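Side-chain contacts in 2-Keto-3-deoxy-(6-phospho-)gluconate aldolase (Thermoproteus tenax, PDB 2R91), which is a TIM-barrel aldolase of the dihydrodipicolinate synthetase family and assembles from four chains: residues T9-G14 against P46-Q51; N23-I28 against T61-R66; V247-G252 against A271-A276. All coordinates share one frame; numbering follows the deposited sequence.

Interaction 1. Residues T9-G14 against P46-Q51; sequences TTFRGG and PALSLQ
Two loops at the C-terminal rim of the TIM barrel meet where Thr9 and Phe11 close on Leu48. The 9-14 segment follows strand 2-6 and turns into a small antiparallel hairpin, whereas 46-51 leads from strand 35-38 into helix 50-63. Leu48 supplies both of its methyl groups. Its chi1 of -55° places CG opposite the carbonyl carbon, and chi2 of 178° continues the chain straight to CD1, which meets Thr9 head on: CD1 lies 3.8 Å from Thr9 OG1, with the two side chains reaching tip to tip. The other methyl, CD2, turns to the ring of Phe11. It stands near the ring plane, at the edge, 3.7 Å from Phe11 CZ and 4.1 Å from Phe11 CE2, and the two side chains slide past each other in opposite directions. Leu48 CD2 also lies 4.2 Å from Thr9 CG2, so this one methyl touches both partners.

The hydroxyl of Thr9 is not left to face a methyl group alone, for OG1 gives its hydrogen bond to the carbonyl O of Gly43. Leu16 of strand 15-16 and Leu56 of helix 50-63 extend the apolar surroundings, and both Phe11 and Leu48 also touch Arg259. Ser49 takes the N-cap position of helix 50-63: its side chain caps a backbone N just beyond the segment while Glu52 OE1 accepts from Ser49 N, consistent with a capping box.

No hydrogen bond joins the two segments, which are held together by apolar packing. The one polar side-chain atom at the junction, Thr9 OG1, finds its partner at Gly43, earlier in the same connection that carries Leu48, and so adds a polar tie between the two loops.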
ATOM      1  N   THR A   9      21.621 -20.679   2.824  1.00 18.34           N
ATOM      2  CA  THR A   9      22.182 -21.582   1.856  1.00 18.73           C
ATOM      3  C   THR A   9      23.618 -21.096   1.564  1.00 18.48           C
ATOM      4  O   THR A   9      23.820 -20.000   1.057  1.00 18.05           O
ATOM      5  CB  THR A   9      21.316 -21.568   0.594  1.00 18.45           C
ATOM      6  OG1 THR A   9      19.983 -21.999   0.914  1.00 18.85           O
ATOM      7  CG2 THR A   9      21.923 -22.459  -0.482  1.00 19.84           C
ATOM      8  N   THR A  10      24.604 -21.922   1.900  1.00 19.75           N
ATOM      9  CA  THR A  10      26.007 -21.504   1.927  1.00 21.95           C
ATOM     10  C   THR A  10      26.703 -21.802   0.587  1.00 24.13           C
ATOM     11  O   THR A  10      27.154 -22.938   0.385  1.00 24.56           O
ATOM     12  CB  THR A  10      26.777 -22.230   3.052  1.00 22.79           C
ATOM     13  OG1 THR A  10      26.576 -23.644   2.913  1.00 23.74           O
ATOM     14  CG2 THR A  10      26.277 -21.840   4.485  1.00 22.82           C
ATOM     15  N   PHE A  11      26.797 -20.808  -0.309  1.00 22.89           N
ATOM     16  CA  PHE A  11      27.558 -20.937  -1.554  1.00 24.32           C
ATOM     17  C   PHE A  11      29.056 -20.667  -1.301  1.00 27.85           C
ATOM     18  O   PHE A  11      29.430 -19.864  -0.423  1.00 24.84           O
ATOM     19  CB  PHE A  11      27.078 -19.947  -2.635  1.00 23.35           C
ATOM     20  CG  PHE A  11      25.721 -20.249  -3.185  1.00 24.99           C
ATOM     21  CD1 PHE A  11      25.580 -21.032  -4.339  1.00 25.77           C
ATOM     22  CD2 PHE A  11      24.583 -19.754  -2.576  1.00 23.72           C
ATOM     23  CE1 PHE A  11      24.312 -21.321  -4.844  1.00 24.99           C
ATOM     24  CE2 PHE A  11      23.314 -20.010  -3.096  1.00 24.71           C
ATOM     25  CZ  PHE A  11      23.186 -20.817  -4.229  1.00 23.28           C
ATOM     26  N   ARG A  12      29.904 -21.354  -2.063  1.00 31.05           N
ATOM     27  CA  ARG A  12      31.318 -21.006  -2.159  1.00 36.54           C
ATOM     28  C   ARG A  12      31.800 -21.416  -3.539  1.00 38.62           C
ATOM     29  O   ARG A  12      31.477 -22.512  -4.009  1.00 38.92           O
ATOM     30  CB  ARG A  12      32.149 -21.700  -1.078  1.00 38.74           C
ATOM     31  CG  ARG A  12      33.646 -21.633  -1.336  1.00 42.63           C
ATOM     32  CD  ARG A  12      34.425 -22.428  -0.291  1.00 46.05           C
ATOM     33  NE  ARG A  12      34.464 -21.665   0.950  1.00 50.04           N
ATOM     34  CZ  ARG A  12      34.913 -22.126   2.117  1.00 52.32           C
ATOM     35  NH1 ARG A  12      35.375 -23.381   2.229  1.00 52.87           N
ATOM     36  NH2 ARG A  12      34.887 -21.320   3.186  1.00 53.11           N
ATOM     37  N   GLY A  13      32.559 -20.539  -4.189  1.00 41.71           N
ATOM     38  CA  GLY A  13      33.040 -20.802  -5.551  1.00 44.17           C
ATOM     39  C   GLY A  13      31.918 -21.001  -6.559  1.00 46.31           C
ATOM     40  O   GLY A  13      32.078 -21.735  -7.549  1.00 47.71           O
ATOM     41  N   GLY A  14      30.769 -20.377  -6.306  1.00 46.16           N
ATOM     42  CA  GLY A  14      29.635 -20.451  -7.233  1.00 45.48           C
ATOM     43  C   GLY A  14      28.675 -21.603  -7.007  1.00 45.06           C
ATOM     44  O   GLY A  14      27.572 -21.630  -7.573  1.00 46.97           O
ATOM     45  N   PRO A  46      13.481 -19.067  -3.513  1.00 18.81           N
ATOM     46  CA  PRO A  46      13.121 -18.819  -4.927  1.00 17.13           C
ATOM     47  C   PRO A  46      14.283 -18.619  -5.911  1.00 16.68           C
ATOM     48  O   PRO A  46      14.048 -18.646  -7.127  1.00 17.45           O
ATOM     49  CB  PRO A  46      12.256 -17.540  -4.853  1.00 17.06           C
ATOM     50  CG  PRO A  46      11.626 -17.639  -3.395  1.00 15.07           C
ATOM     51  CD  PRO A  46      12.856 -18.086  -2.598  1.00 17.78           C
ATOM     52  N   ALA A  47      15.492 -18.394  -5.415  1.00 17.17           N
ATOM     53  CA  ALA A  47      16.651 -18.234  -6.291  1.00 16.98           C
ATOM     54  C   ALA A  47      17.304 -19.598  -6.597  1.00 18.59           C
ATOM     55  O   ALA A  47      18.267 -19.647  -7.369  1.00 18.64           O
ATOM     56  CB  ALA A  47      17.710 -17.328  -5.643  1.00 16.26           C
ATOM     57  N   LEU A  48      16.846 -20.667  -5.931  1.00 17.07           N
ATOM     58  CA  LEU A  48      17.529 -21.979  -6.050  1.00 18.46           C
ATOM     59  C   LEU A  48      16.826 -22.851  -7.064  1.00 19.38           C
ATOM     60  O   LEU A  48      15.588 -22.895  -7.078  1.00 18.42           O
ATOM     61  CB  LEU A  48      17.553 -22.707  -4.705  1.00 19.31           C
ATOM     62  CG  LEU A  48      18.170 -21.930  -3.530  1.00 19.33           C
ATOM     63  CD1 LEU A  48      18.082 -22.773  -2.263  1.00 17.65           C
ATOM     64  CD2 LEU A  48      19.621 -21.568  -3.846  1.00 18.40           C
ATOM     65  N   SER A  49      17.595 -23.568  -7.898  1.00 18.28           N
ATOM     66  CA  SER A  49      16.958 -24.493  -8.848  1.00 19.17           C
ATOM     67  C   SER A  49      16.420 -25.707  -8.092  1.00 19.04           C
ATOM     68  O   SER A  49      16.719 -25.922  -6.906  1.00 16.83           O
ATOM     69  CB  SER A  49      17.948 -24.970  -9.909  1.00 18.12           C
ATOM     70  OG  SER A  49      18.978 -25.685  -9.298  1.00 20.12           O
ATOM     71  N   LEU A  50      15.622 -26.514  -8.773  1.00 19.15           N
ATOM     72  CA  LEU A  50      15.148 -27.740  -8.143  1.00 20.04           C
ATOM     73  C   LEU A  50      16.341 -28.594  -7.655  1.00 18.97           C
ATOM     74  O   LEU A  50      16.314 -29.091  -6.538  1.00 17.83           O
ATOM     75  CB  LEU A  50      14.215 -28.513  -9.091  1.00 21.02           C
ATOM     76  CG  LEU A  50      13.963 -29.997  -8.793  1.00 20.93           C
ATOM     77  CD1 LEU A  50      13.216 -30.093  -7.471  1.00 21.89           C
ATOM     78  CD2 LEU A  50      13.146 -30.623  -9.944  1.00 21.20           C
ATOM     79  N   GLN A  51      17.410 -28.721  -8.450  1.00 18.87           N
ATOM     80  CA  GLN A  51      18.498 -29.586  -8.032  1.00 19.61           C
ATOM     81  C   GLN A  51      19.238 -29.026  -6.835  1.00 20.47           C
ATOM     82  O   GLN A  51      19.664 -29.765  -5.941  1.00 20.96           O
ATOM     83  CB  GLN A  51      19.460 -29.849  -9.181  1.00 20.07           C
ATOM     84  CG  GLN A  51      18.835 -30.729 -10.302  1.00 20.96           C
ATOM     85  CD  GLN A  51      19.749 -30.795 -11.518  1.00 21.85           C
ATOM     86  OE1 GLN A  51      20.975 -30.890 -11.386  1.00 21.66           O
ATOM     87  NE2 GLN A  51      19.166 -30.766 -12.688  1.00 21.01           N
TER

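Interaction 2. Residues N23-I28 against T61-R66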
ATOM      1  N   ASN A  23      28.561 -27.682   9.012  1.00 25.14           N
ATOM      2  CA  ASN A  23      29.189 -27.108  10.185  1.00 26.90           C
ATOM      3  C   ASN A  23      28.220 -26.105  10.816  1.00 25.43           C
ATOM      4  O   ASN A  23      27.982 -26.136  12.026  1.00 24.72           O
ATOM      5  CB  ASN A  23      30.494 -26.396   9.803  1.00 29.34           C
ATOM      6  CG  ASN A  23      31.132 -25.652  10.980  1.00 32.40           C
ATOM      7  OD1 ASN A  23      31.688 -26.270  11.887  1.00 32.90           O
ATOM      8  ND2 ASN A  23      31.067 -24.312  10.957  1.00 31.47           N
ATOM      9  N   HIS A  24      27.659 -25.239   9.974  1.00 23.79           N
ATOM     10  CA  HIS A  24      26.712 -24.186  10.441  1.00 21.99           C
ATOM     11  C   HIS A  24      25.479 -24.818  11.081  1.00 21.65           C
ATOM     12  O   HIS A  24      25.113 -24.492  12.189  1.00 22.04           O
ATOM     13  CB  HIS A  24      26.304 -23.292   9.259  1.00 19.67           C
ATOM     14  CG  HIS A  24      25.292 -22.230   9.620  1.00 20.91           C
ATOM     15  ND1 HIS A  24      25.525 -21.291  10.605  1.00 20.85           N
ATOM     16  CD2 HIS A  24      24.062 -21.952   9.117  1.00 19.51           C
ATOM     17  CE1 HIS A  24      24.471 -20.485  10.700  1.00 20.55           C
ATOM     18  NE2 HIS A  24      23.573 -20.863   9.809  1.00 20.28           N
ATOM     19  N   VAL A  25      24.840 -25.766  10.405  1.00 23.06           N
ATOM     20  CA  VAL A  25      23.668 -26.416  10.988  1.00 22.92           C
ATOM     21  C   VAL A  25      23.958 -27.095  12.340  1.00 24.70           C
ATOM     22  O   VAL A  25      23.176 -26.999  13.296  1.00 23.28           O
ATOM     23  CB  VAL A  25      23.041 -27.421  10.018  1.00 23.06           C
ATOM     24  CG1 VAL A  25      22.075 -28.333  10.770  1.00 22.95           C
ATOM     25  CG2 VAL A  25      22.322 -26.690   8.850  1.00 21.83           C
ATOM     26  N   LYS A  26      25.089 -27.783  12.425  1.00 26.19           N
ATOM     27  CA  LYS A  26      25.420 -28.494  13.648  1.00 29.19           C
ATOM     28  C   LYS A  26      25.721 -27.514  14.793  1.00 26.59           C
ATOM     29  O   LYS A  26      25.367 -27.771  15.943  1.00 25.30           O
ATOM     30  CB  LYS A  26      26.589 -29.451  13.393  1.00 31.79           C
ATOM     31  CG  LYS A  26      26.172 -30.640  12.480  1.00 34.56           C
ATOM     32  CD  LYS A  26      27.416 -31.360  11.894  1.00 35.63           C
ATOM     33  CE  LYS A  26      27.043 -32.311  10.743  1.00 36.86           C
ATOM     34  NZ  LYS A  26      28.281 -32.758  10.008  1.00 40.37           N
ATOM     35  N   ASN A  27      26.368 -26.397  14.474  1.00 24.58           N
ATOM     36  CA  ASN A  27      26.551 -25.342  15.481  1.00 24.31           C
ATOM     37  C   ASN A  27      25.220 -24.790  16.001  1.00 22.77           C
ATOM     38  O   ASN A  27      24.940 -24.788  17.209  1.00 21.78           O
ATOM     39  CB  ASN A  27      27.396 -24.190  14.934  1.00 24.35           C
ATOM     40  CG  ASN A  27      27.541 -23.054  15.946  1.00 25.60           C
ATOM     41  OD1 ASN A  27      28.076 -23.265  17.032  1.00 26.09           O
ATOM     42  ND2 ASN A  27      27.030 -21.864  15.613  1.00 23.55           N
ATOM     43  N   ILE A  28      24.359 -24.334  15.100  1.00 21.24           N
ATOM     44  CA  ILE A  28      23.156 -23.665  15.608  1.00 19.17           C
ATOM     45  C   ILE A  28      22.207 -24.632  16.312  1.00 20.92           C
ATOM     46  O   ILE A  28      21.525 -24.266  17.262  1.00 19.51           O
ATOM     47  CB  ILE A  28      22.463 -22.795  14.514  1.00 18.87           C
ATOM     48  CG1 ILE A  28      21.741 -23.677  13.472  1.00 17.65           C
ATOM     49  CG2 ILE A  28      23.506 -21.866  13.861  1.00 17.32           C
ATOM     50  CD1 ILE A  28      21.181 -22.873  12.235  1.00 17.79           C
ATOM     51  N   THR A  61      18.917 -32.742   5.941  1.00 22.18           N
ATOM     52  CA  THR A  61      18.508 -34.003   6.586  1.00 22.80           C
ATOM     53  C   THR A  61      19.699 -34.857   7.072  1.00 24.44           C
ATOM     54  O   THR A  61      19.557 -35.639   7.993  1.00 25.73           O
ATOM     55  CB  THR A  61      17.542 -34.865   5.714  1.00 22.64           C
ATOM     56  OG1 THR A  61      18.160 -35.179   4.455  1.00 23.14           O
ATOM     57  CG2 THR A  61      16.220 -34.126   5.475  1.00 22.30           C
ATOM     58  N   SER A  62      20.877 -34.714   6.492  1.00 25.51           N
ATOM     59  CA  SER A  62      21.979 -35.446   7.081  1.00 28.66           C
ATOM     60  C   SER A  62      22.640 -34.693   8.262  1.00 29.30           C
ATOM     61  O   SER A  62      23.317 -35.305   9.082  1.00 30.29           O
ATOM     62  CB  SER A  62      22.949 -35.976   6.027  1.00 30.94           C
ATOM     63  OG  SER A  62      23.637 -34.936   5.372  1.00 36.15           O
ATOM     64  N   ALA A  63      22.371 -33.392   8.401  1.00 27.63           N
ATOM     65  CA  ALA A  63      22.956 -32.605   9.509  1.00 27.14           C
ATOM     66  C   ALA A  63      22.016 -32.420  10.719  1.00 26.91           C
ATOM     67  O   ALA A  63      22.477 -32.191  11.846  1.00 28.49           O
ATOM     68  CB  ALA A  63      23.479 -31.238   9.001  1.00 27.11           C
ATOM     69  N   ALA A  64      20.705 -32.530  10.507  1.00 25.64           N
ATOM     70  CA  ALA A  64      19.755 -32.228  11.567  1.00 25.53           C
ATOM     71  C   ALA A  64      18.714 -33.312  11.648  1.00 25.62           C
ATOM     72  O   ALA A  64      18.284 -33.833  10.625  1.00 24.77           O
ATOM     73  CB  ALA A  64      19.062 -30.871  11.307  1.00 24.48           C
ATOM     74  N   ARG A  65      18.245 -33.597  12.852  1.00 25.81           N
ATOM     75  CA  ARG A  65      17.204 -34.619  13.014  1.00 28.90           C
ATOM     76  C   ARG A  65      15.821 -34.147  12.655  1.00 26.77           C
ATOM     77  O   ARG A  65      14.975 -34.971  12.356  1.00 25.37           O
ATOM     78  CB  ARG A  65      17.171 -35.125  14.448  1.00 33.79           C
ATOM     79  CG  ARG A  65      18.558 -35.414  14.973  1.00 39.53           C
ATOM     80  CD  ARG A  65      18.889 -36.885  14.876  1.00 44.29           C
ATOM     81  NE  ARG A  65      18.450 -37.559  16.095  1.00 48.01           N
ATOM     82  CZ  ARG A  65      19.259 -38.023  17.041  1.00 49.60           C
ATOM     83  NH1 ARG A  65      20.577 -37.910  16.920  1.00 50.58           N
ATOM     84  NH2 ARG A  65      18.743 -38.617  18.109  1.00 50.73           N
ATOM     85  N   ARG A  66      15.575 -32.827  12.711  1.00 23.60           N
ATOM     86  CA  ARG A  66      14.242 -32.285  12.416  1.00 22.54           C
ATOM     87  C   ARG A  66      14.339 -31.220  11.316  1.00 22.79           C
ATOM     88  O   ARG A  66      14.949 -30.159  11.513  1.00 20.07           O
ATOM     89  CB  ARG A  66      13.605 -31.670  13.663  1.00 23.16           C
ATOM     90  CG  ARG A  66      13.453 -32.646  14.841  1.00 24.48           C
ATOM     91  CD  ARG A  66      12.644 -32.062  16.008  1.00 24.04           C
ATOM     92  NE  ARG A  66      11.328 -31.677  15.537  1.00 25.37           N
ATOM     93  CZ  ARG A  66      10.485 -30.896  16.186  1.00 26.50           C
ATOM     94  NH1 ARG A  66      10.823 -30.415  17.374  1.00 26.80           N
ATOM     95  NH2 ARG A  66       9.308 -30.602  15.641  1.00 25.89           N
TER
HETATM   96  O   HOH W   1      26.562 -35.574  10.226  1.00 49.99           O
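Lys26 runs along the flank of Ala63, and its side chain can be traced outward atom by atom. CB leaves helix 18-30 beside the interface instead of straight into it. CG, set opposite the carbonyl carbon by a chi1 of -69°, comes within 4.1 Å of the backbone O of Ala63. Beyond CG the chain is extended, so CD carries it forward past the neighbouring helix and CE arrives 4.1 Å from Ala63 CB. The ammonium group then passes the edge of the packed surface. There NZ makes a weak hydrogen bond of 3.3 Å to a water, and that water gives a similarly weak one of 3.5 Å to the carbonyl O of Ser62, bridging the two helices at their exposed margin.

In the TIM barrel, helices 18-30 and 50-63 lie next to each other on the outside of the sheet, and this contact forms where the second of them ends. Ala64 is the first residue to depart from helical geometry, and the chain turns inward from there to strand 67-70. Small side chains let the backbones come close, with the CA atoms of Lys26 and Ala63 only 6.3 Å apart.

Deeper in, Val25 takes over from the lysine. Its CG1 lies anti to the backbone N (chi1 165°) and reaches both alanine methyls, 3.7 Å from Ala63 CB and 4.0 Å from Ala64 CB. Val36 of strand 35-38 touches both Val25 and Ala64, which ties this methyl cluster to the barrel wall. Arg66, past the turn, pairs its backbone with the same Val36 and sends NH2 into salt bridges with Glu2 and Glu92.

Interaction 3. Residues V247-G252 against A271-A276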
ATOM      1  N   VAL A 247      26.511 -14.196  10.876  1.00 17.92           N
ATOM      2  CA  VAL A 247      26.978 -15.518  11.331  1.00 19.41           C
ATOM      3  C   VAL A 247      28.487 -15.513  11.603  1.00 19.19           C
ATOM      4  O   VAL A 247      28.935 -15.985  12.654  1.00 19.92           O
ATOM      5  CB  VAL A 247      26.642 -16.645  10.309  1.00 18.77           C
ATOM      6  CG1 VAL A 247      27.206 -18.040  10.784  1.00 19.12           C
ATOM      7  CG2 VAL A 247      25.135 -16.713  10.085  1.00 17.29           C
ATOM      8  N   GLU A 248      29.283 -14.998  10.670  1.00 20.68           N
ATOM      9  CA  GLU A 248      30.740 -14.964  10.901  1.00 23.02           C
ATOM     10  C   GLU A 248      31.065 -14.149  12.160  1.00 23.09           C
ATOM     11  O   GLU A 248      31.825 -14.587  13.035  1.00 21.93           O
ATOM     12  CB  GLU A 248      31.480 -14.390   9.680  1.00 24.61           C
ATOM     13  CG  GLU A 248      31.122 -15.153   8.414  1.00 30.28           C
ATOM     14  CD  GLU A 248      32.218 -15.217   7.367  1.00 33.14           C
ATOM     15  OE1 GLU A 248      33.314 -14.600   7.562  1.00 34.96           O
ATOM     16  OE2 GLU A 248      31.972 -15.909   6.343  1.00 33.81           O
ATOM     17  N   ILE A 249      30.475 -12.956  12.248  1.00 22.20           N
ATOM     18  CA  ILE A 249      30.695 -12.078  13.414  1.00 23.21           C
ATOM     19  C   ILE A 249      30.384 -12.735  14.758  1.00 22.04           C
ATOM     20  O   ILE A 249      31.219 -12.745  15.665  1.00 21.84           O
ATOM     21  CB  ILE A 249      29.876 -10.778  13.296  1.00 23.22           C
ATOM     22  CG1 ILE A 249      30.438  -9.909  12.164  1.00 23.14           C
ATOM     23  CG2 ILE A 249      29.890  -9.997  14.654  1.00 24.04           C
ATOM     24  CD1 ILE A 249      29.498  -8.732  11.747  1.00 23.04           C
ATOM     25  N   PHE A 250      29.190 -13.292  14.895  1.00 20.50           N
ATOM     26  CA  PHE A 250      28.751 -13.773  16.183  1.00 21.62           C
ATOM     27  C   PHE A 250      29.109 -15.235  16.480  1.00 24.20           C
ATOM     28  O   PHE A 250      29.175 -15.634  17.659  1.00 22.74           O
ATOM     29  CB  PHE A 250      27.248 -13.585  16.326  1.00 21.86           C
ATOM     30  CG  PHE A 250      26.823 -12.139  16.484  1.00 22.83           C
ATOM     31  CD1 PHE A 250      27.039 -11.458  17.683  1.00 23.03           C
ATOM     32  CD2 PHE A 250      26.191 -11.479  15.457  1.00 22.75           C
ATOM     33  CE1 PHE A 250      26.631 -10.118  17.835  1.00 23.81           C
ATOM     34  CE2 PHE A 250      25.785 -10.143  15.604  1.00 23.35           C
ATOM     35  CZ  PHE A 250      26.017  -9.471  16.778  1.00 22.89           C
ATOM     36  N   GLN A 251      29.278 -16.038  15.425  1.00 24.62           N
ATOM     37  CA  GLN A 251      29.539 -17.486  15.603  1.00 24.37           C
ATOM     38  C   GLN A 251      30.991 -17.870  15.292  1.00 25.42           C
ATOM     39  O   GLN A 251      31.440 -18.935  15.681  1.00 26.24           O
ATOM     40  CB  GLN A 251      28.567 -18.342  14.755  1.00 23.69           C
ATOM     41  CG  GLN A 251      27.100 -18.158  15.110  1.00 22.88           C
ATOM     42  CD  GLN A 251      26.841 -18.431  16.581  1.00 25.87           C
ATOM     43  OE1 GLN A 251      27.308 -19.449  17.126  1.00 25.62           O
ATOM     44  NE2 GLN A 251      26.106 -17.514  17.250  1.00 23.17           N
ATOM     45  N   GLY A 252      31.710 -17.023  14.576  1.00 25.81           N
ATOM     46  CA  GLY A 252      33.154 -17.186  14.450  1.00 28.34           C
ATOM     47  C   GLY A 252      33.644 -18.254  13.479  1.00 30.10           C
ATOM     48  O   GLY A 252      34.756 -18.782  13.638  1.00 31.72           O
ATOM     49  N   ALA A 271      33.128  -4.583   6.757  1.00 22.58           N
ATOM     50  CA  ALA A 271      33.817  -3.837   7.825  1.00 22.57           C
ATOM     51  C   ALA A 271      32.839  -2.904   8.561  1.00 21.85           C
ATOM     52  O   ALA A 271      32.850  -2.814   9.792  1.00 21.41           O
ATOM     53  CB  ALA A 271      35.018  -3.044   7.227  1.00 22.84           C
ATOM     54  N   TRP A 272      31.987  -2.228   7.805  1.00 21.42           N
ATOM     55  CA  TRP A 272      30.999  -1.313   8.392  1.00 21.79           C
ATOM     56  C   TRP A 272      30.050  -2.078   9.323  1.00 21.64           C
ATOM     57  O   TRP A 272      29.723  -1.643  10.438  1.00 19.45           O
ATOM     58  CB  TRP A 272      30.222  -0.564   7.294  1.00 21.92           C
ATOM     59  CG  TRP A 272      29.186   0.373   7.874  1.00 22.67           C
ATOM     60  CD1 TRP A 272      29.378   1.695   8.214  1.00 23.59           C
ATOM     61  CD2 TRP A 272      27.834   0.052   8.273  1.00 22.49           C
ATOM     62  NE1 TRP A 272      28.223   2.210   8.753  1.00 22.94           N
ATOM     63  CE2 TRP A 272      27.265   1.239   8.815  1.00 22.77           C
ATOM     64  CE3 TRP A 272      27.037  -1.105   8.187  1.00 22.22           C
ATOM     65  CZ2 TRP A 272      25.944   1.304   9.271  1.00 22.92           C
ATOM     66  CZ3 TRP A 272      25.739  -1.059   8.661  1.00 22.55           C
ATOM     67  CH2 TRP A 272      25.194   0.144   9.199  1.00 23.53           C
ATOM     68  N   LEU A 273      29.593  -3.250   8.884  1.00 20.35           N
ATOM     69  CA  LEU A 273      28.675  -4.012   9.724  1.00 19.76           C
ATOM     70  C   LEU A 273      29.320  -4.501  10.998  1.00 19.66           C
ATOM     71  O   LEU A 273      28.693  -4.480  12.048  1.00 19.20           O
ATOM     72  CB  LEU A 273      28.108  -5.224   8.932  1.00 20.19           C
ATOM     73  CG  LEU A 273      27.018  -6.043   9.613  1.00 19.99           C
ATOM     74  CD1 LEU A 273      25.765  -5.187   9.883  1.00 19.64           C
ATOM     75  CD2 LEU A 273      26.711  -7.316   8.731  1.00 20.25           C
ATOM     76  N   ARG A 274      30.566  -4.958  10.917  1.00 21.41           N
ATOM     77  CA  ARG A 274      31.261  -5.453  12.107  1.00 25.69           C
ATOM     78  C   ARG A 274      31.324  -4.353  13.174  1.00 23.53           C
ATOM     79  O   ARG A 274      31.081  -4.612  14.347  1.00 23.31           O
ATOM     80  CB  ARG A 274      32.682  -5.915  11.790  1.00 26.80           C
ATOM     81  CG  ARG A 274      32.797  -7.157  10.899  1.00 30.74           C
ATOM     82  CD  ARG A 274      34.236  -7.247  10.317  1.00 32.22           C
ATOM     83  NE  ARG A 274      34.348  -8.223   9.231  1.00 36.18           N
ATOM     84  CZ  ARG A 274      35.224  -8.146   8.230  1.00 37.28           C
ATOM     85  NH1 ARG A 274      36.058  -7.101   8.139  1.00 36.80           N
ATOM     86  NH2 ARG A 274      35.252  -9.120   7.302  1.00 38.56           N
ATOM     87  N   ALA A 275      31.610  -3.128  12.751  1.00 24.10           N
ATOM     88  CA  ALA A 275      31.674  -1.994  13.691  1.00 24.20           C
ATOM     89  C   ALA A 275      30.272  -1.613  14.179  1.00 23.88           C
ATOM     90  O   ALA A 275      30.059  -1.266  15.353  1.00 24.79           O
ATOM     91  CB  ALA A 275      32.342  -0.793  13.014  1.00 25.31           C
ATOM     92  N   ALA A 276      29.304  -1.688  13.275  1.00 22.79           N
ATOM     93  CA  ALA A 276      27.920  -1.346  13.611  1.00 22.79           C
ATOM     94  C   ALA A 276      27.328  -2.201  14.722  1.00 22.81           C
ATOM     95  O   ALA A 276      26.497  -1.723  15.499  1.00 22.29           O
ATOM     96  CB  ALA A 276      27.045  -1.402  12.387  1.00 21.58           C
TER
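Ile249 pushes its CD1 methyl against the helical backbone at Arg274. This is helix-to-helix packing in the C-terminal helical region that follows the eight-stranded TIM barrel, between the last turn and a half of helix 239-251 and the end of helix 267-276. The tight part is small and is centred on one side chain. Ile249 CD1 stands 3.7 Å from Arg274 CA and 3.8 Å from Arg274 CG, and Ile249 CG1 adds a second approach of 3.8 Å to that same CG. The two side chains cross obliquely, so the end of the isoleucine lies against CA and CG of the arginine. A chi1 of -69° swings Ile249 CG1 away from its own carbonyl carbon, and the near-straight chi2 of 167° carries CD1 outward to the opposite helix. On the buried flank Leu273 comes in at CG, 4.2 Å from Ile249 CD1, and from there it continues inward to Ala242 and Leu246 of helix 239-251 and to Ile237 of helix 217-237.

The outer side is looser and polar. Arg274 uses its aliphatic part for packing and runs extended from CG to NE, where it forms a salt bridge with OE2 of Glu245, one turn back along the facing helix. A single residue thus joins the helices by both kinds of force. Glu248 carries the opposite charge nearby, but its OE1 remains 5.8 Å from Arg274 NH2, so any attraction between them is at most long-range. Its other oxygen, OE2, accepts a hydrogen bond from the backbone N of Ala255. The remaining branch of Ile249 serves its own helix: CG2 sits over the centre of the Phe250 ring, 4.0 Å above its plane.

The three contacts step from the rim of the barrel to its outside and on to the C-terminal helices. Interactions 1 and 2 share helix 50-63, using its start and its end; their centres are 18 Å apart and their segments alternate along the chain. Interaction 3 comes later in the sequence, with its centre about 22 Å from that of interaction 2 and 23 Å from that of interaction 1. It nevertheless touches interaction 2, where Asn27 ND2 probably bonds to Gln251 OE1 at 2.9 Å and His24 packs on Val247. Helix 18-30 thus faces helix 50-63 on one hand and helix 239-251 on another, linking the barrel to the C-terminal helices.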